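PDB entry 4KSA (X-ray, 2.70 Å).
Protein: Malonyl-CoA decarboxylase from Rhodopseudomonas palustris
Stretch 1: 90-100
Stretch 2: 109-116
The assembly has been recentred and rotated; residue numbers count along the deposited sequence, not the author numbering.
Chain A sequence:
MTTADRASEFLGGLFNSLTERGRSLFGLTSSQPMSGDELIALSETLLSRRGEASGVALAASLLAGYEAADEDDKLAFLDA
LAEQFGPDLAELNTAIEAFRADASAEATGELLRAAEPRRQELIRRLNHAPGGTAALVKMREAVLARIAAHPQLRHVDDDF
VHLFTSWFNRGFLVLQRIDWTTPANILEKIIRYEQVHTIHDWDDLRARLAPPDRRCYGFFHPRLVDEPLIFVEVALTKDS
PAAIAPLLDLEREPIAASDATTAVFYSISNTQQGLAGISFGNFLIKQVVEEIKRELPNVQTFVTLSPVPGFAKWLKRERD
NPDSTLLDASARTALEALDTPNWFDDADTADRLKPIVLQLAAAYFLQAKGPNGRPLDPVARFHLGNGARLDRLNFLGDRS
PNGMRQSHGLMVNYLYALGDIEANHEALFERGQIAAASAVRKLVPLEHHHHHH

Stretch 1 (90-100) AELNTAIEAFR
Stretch 2, residues 109-116: GELLRAAE

Two nearly antiparallel helices of one chain pack here mainly through apolar side chains, with no hydrogen bond between them. Stretch 1 is helical throughout, phi from -55° to -74° and psi from -29° to -65°; its i to i+4 bonds include A95 N to E91 O, 2.8 Å. In stretch 2, A114 N donates to E110 O at 2.6 Å, and at E116 psi swings to 118°, leaving helical geometry. The axes approach to 8.6 Å with 160° between their directions. Register is fixed by L92 CA to A114 CA, 4.8 Å, and A95 CA to L111 CA, 5.2 Å. Such closeness is compatible with alanine on the facing sides: A95 and A114 point toward the opposing helix, their CB atoms 3.9 Å apart. L111 (chi1 -128°, between wells; chi2 t) starts sideways, yet its end enters a hole formed by L92, A95, I96 and F99. L111 CD2 lies 3.3 Å from I96 CD1 (I96 m, m), a tight contact, while L111 CD1 lies over one face of the F99 ring, 3.9 Å from F99 CG (chi1 165°, chi2 -82°). L92 (t, p) also starts sideways, but its end comes nearer, with L92 CD1 3.5 Å from A114 CB. The exposed E110 (t, p, chi3 -72°) adds its aliphatic part, E110 CG to A95 CB being 3.8 Å. The contact buries 344 Å² in total.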

# COMPACT_ATOMS: atom_id res chain seq x y z
N ALA A 90 -44.31 28.87 -4.20
CA ALA A 90 -45.56 28.85 -3.46
C ALA A 90 -45.31 28.56 -2.00
O ALA A 90 -45.56 29.41 -1.13
CB ALA A 90 -46.50 27.80 -4.03
N GLU A 91 -44.81 27.36 -1.72
CA GLU A 91 -44.54 26.98 -0.35
C GLU A 91 -43.50 27.86 0.31
O GLU A 91 -43.56 28.09 1.51
CB GLU A 91 -44.16 25.51 -0.27
CG GLU A 91 -43.09 25.07 -1.21
CD GLU A 91 -43.22 23.59 -1.50
OE1 GLU A 91 -42.20 22.92 -1.82
OE2 GLU A 91 -44.36 23.10 -1.42
N LEU A 92 -42.56 28.38 -0.45
CA LEU A 92 -41.60 29.26 0.17
C LEU A 92 -42.38 30.42 0.81
O LEU A 92 -42.18 30.75 1.99
CB LEU A 92 -40.59 29.77 -0.86
CG LEU A 92 -39.50 30.65 -0.24
CD1 LEU A 92 -38.81 29.91 0.90
CD2 LEU A 92 -38.48 31.05 -1.31
N ASN A 93 -43.29 31.04 0.06
CA ASN A 93 -44.07 32.14 0.61
C ASN A 93 -44.92 31.68 1.79
O ASN A 93 -45.07 32.41 2.77
CB ASN A 93 -44.95 32.78 -0.47
CG ASN A 93 -44.30 34.02 -1.08
OD1 ASN A 93 -43.99 34.99 -0.37
ND2 ASN A 93 -44.07 33.99 -2.40
N THR A 94 -45.48 30.48 1.67
CA THR A 94 -46.28 29.91 2.74
C THR A 94 -45.43 29.92 4.01
O THR A 94 -45.86 30.39 5.06
CB THR A 94 -46.64 28.44 2.42
OG1 THR A 94 -47.24 28.37 1.13
CG2 THR A 94 -47.59 27.89 3.46
N ALA A 95 -44.22 29.38 3.88
CA ALA A 95 -43.30 29.29 5.00
C ALA A 95 -42.86 30.64 5.51
O ALA A 95 -42.54 30.79 6.69
CB ALA A 95 -42.09 28.46 4.61
N ILE A 96 -42.84 31.64 4.62
CA ILE A 96 -42.44 32.99 5.02
C ILE A 96 -43.54 33.57 5.90
O ILE A 96 -43.27 34.24 6.90
CB ILE A 96 -42.23 33.94 3.81
CG1 ILE A 96 -41.01 33.52 3.00
CG2 ILE A 96 -42.01 35.37 4.31
CD1 ILE A 96 -39.70 33.86 3.70
N GLU A 97 -44.79 33.31 5.51
CA GLU A 97 -45.91 33.83 6.26
C GLU A 97 -46.05 33.11 7.61
O GLU A 97 -46.43 33.73 8.61
CB GLU A 97 -47.20 33.72 5.43
CG GLU A 97 -48.23 34.81 5.74
CD GLU A 97 -47.80 36.21 5.27
OE1 GLU A 97 -46.58 36.47 5.16
OE2 GLU A 97 -48.70 37.05 5.03
N ALA A 98 -45.73 31.81 7.65
CA ALA A 98 -45.80 31.05 8.89
C ALA A 98 -44.80 31.63 9.90
O ALA A 98 -45.12 31.85 11.07
CB ALA A 98 -45.48 29.60 8.63
N PHE A 99 -43.58 31.91 9.43
CA PHE A 99 -42.54 32.47 10.28
C PHE A 99 -42.77 33.94 10.67
O PHE A 99 -42.34 34.39 11.74
CB PHE A 99 -41.18 32.31 9.57
CG PHE A 99 -40.08 33.15 10.14
CD1 PHE A 99 -39.95 34.49 9.79
CD2 PHE A 99 -39.18 32.62 11.04
CE1 PHE A 99 -38.95 35.28 10.32
CE2 PHE A 99 -38.17 33.40 11.58
CZ PHE A 99 -38.05 34.74 11.22
N ARG A 100 -43.45 34.70 9.80
CA ARG A 100 -43.71 36.10 10.11
C ARG A 100 -44.82 36.14 11.18
O ARG A 100 -44.85 37.05 12.03
CB ARG A 100 -44.12 36.85 8.84
CG ARG A 100 -43.52 38.26 8.73
CD ARG A 100 -43.40 38.71 7.26
NE ARG A 100 -44.67 38.57 6.56
CZ ARG A 100 -45.71 39.38 6.73
NH1 ARG A 100 -45.64 40.40 7.57
NH2 ARG A 100 -46.85 39.13 6.08
N GLY A 109 -37.20 26.17 10.47
CA GLY A 109 -36.73 24.90 9.95
C GLY A 109 -37.32 24.70 8.58
O GLY A 109 -36.63 24.33 7.64
N GLU A 110 -38.62 24.96 8.46
CA GLU A 110 -39.35 24.81 7.20
C GLU A 110 -38.93 25.88 6.19
O GLU A 110 -38.85 25.62 4.99
CB GLU A 110 -40.85 24.90 7.47
CG GLU A 110 -41.71 25.10 6.25
CD GLU A 110 -41.64 23.94 5.29
OE1 GLU A 110 -40.58 23.77 4.64
OE2 GLU A 110 -42.63 23.19 5.20
N LEU A 111 -38.69 27.09 6.68
CA LEU A 111 -38.24 28.17 5.82
C LEU A 111 -36.96 27.71 5.11
O LEU A 111 -36.85 27.80 3.88
CB LEU A 111 -37.94 29.41 6.65
CG LEU A 111 -38.59 30.71 6.21
CD1 LEU A 111 -38.03 31.81 7.08
CD2 LEU A 111 -38.33 30.99 4.74
N LEU A 112 -36.01 27.21 5.89
CA LEU A 112 -34.74 26.70 5.38
C LEU A 112 -35.00 25.58 4.38
O LEU A 112 -34.34 25.48 3.36
CB LEU A 112 -33.87 26.18 6.54
CG LEU A 112 -32.61 25.34 6.27
CD1 LEU A 112 -31.61 26.12 5.45
CD2 LEU A 112 -32.00 24.91 7.61
N ARG A 113 -35.98 24.73 4.66
CA ARG A 113 -36.31 23.65 3.75
C ARG A 113 -36.91 24.27 2.47
O ARG A 113 -36.52 23.94 1.36
CB ARG A 113 -37.32 22.71 4.44
CG ARG A 113 -38.19 21.85 3.54
CD ARG A 113 -37.43 20.68 2.98
NE ARG A 113 -38.24 19.86 2.08
CZ ARG A 113 -37.78 18.79 1.44
NH1 ARG A 113 -36.51 18.41 1.61
NH2 ARG A 113 -38.58 18.10 0.63
N ALA A 114 -37.85 25.19 2.66
CA ALA A 114 -38.53 25.86 1.57
C ALA A 114 -37.61 26.65 0.63
O ALA A 114 -37.87 26.72 -0.57
CB ALA A 114 -39.60 26.78 2.13
N ALA A 115 -36.55 27.24 1.16
CA ALA A 115 -35.69 28.06 0.33
C ALA A 115 -34.72 27.30 -0.56
O ALA A 115 -34.26 27.82 -1.57
CB ALA A 115 -34.92 29.03 1.19
N GLU A 116 -34.40 26.06 -0.21
CA GLU A 116 -33.46 25.29 -1.00
C GLU A 116 -34.04 24.88 -2.34
O GLU A 116 -35.04 24.17 -2.41
CB GLU A 116 -33.02 24.04 -0.24
CG GLU A 116 -32.05 23.16 -1.01
CD GLU A 116 -31.71 21.87 -0.28
OE1 GLU A 116 -31.16 21.95 0.84
OE2 GLU A 116 -32.00 20.78 -0.83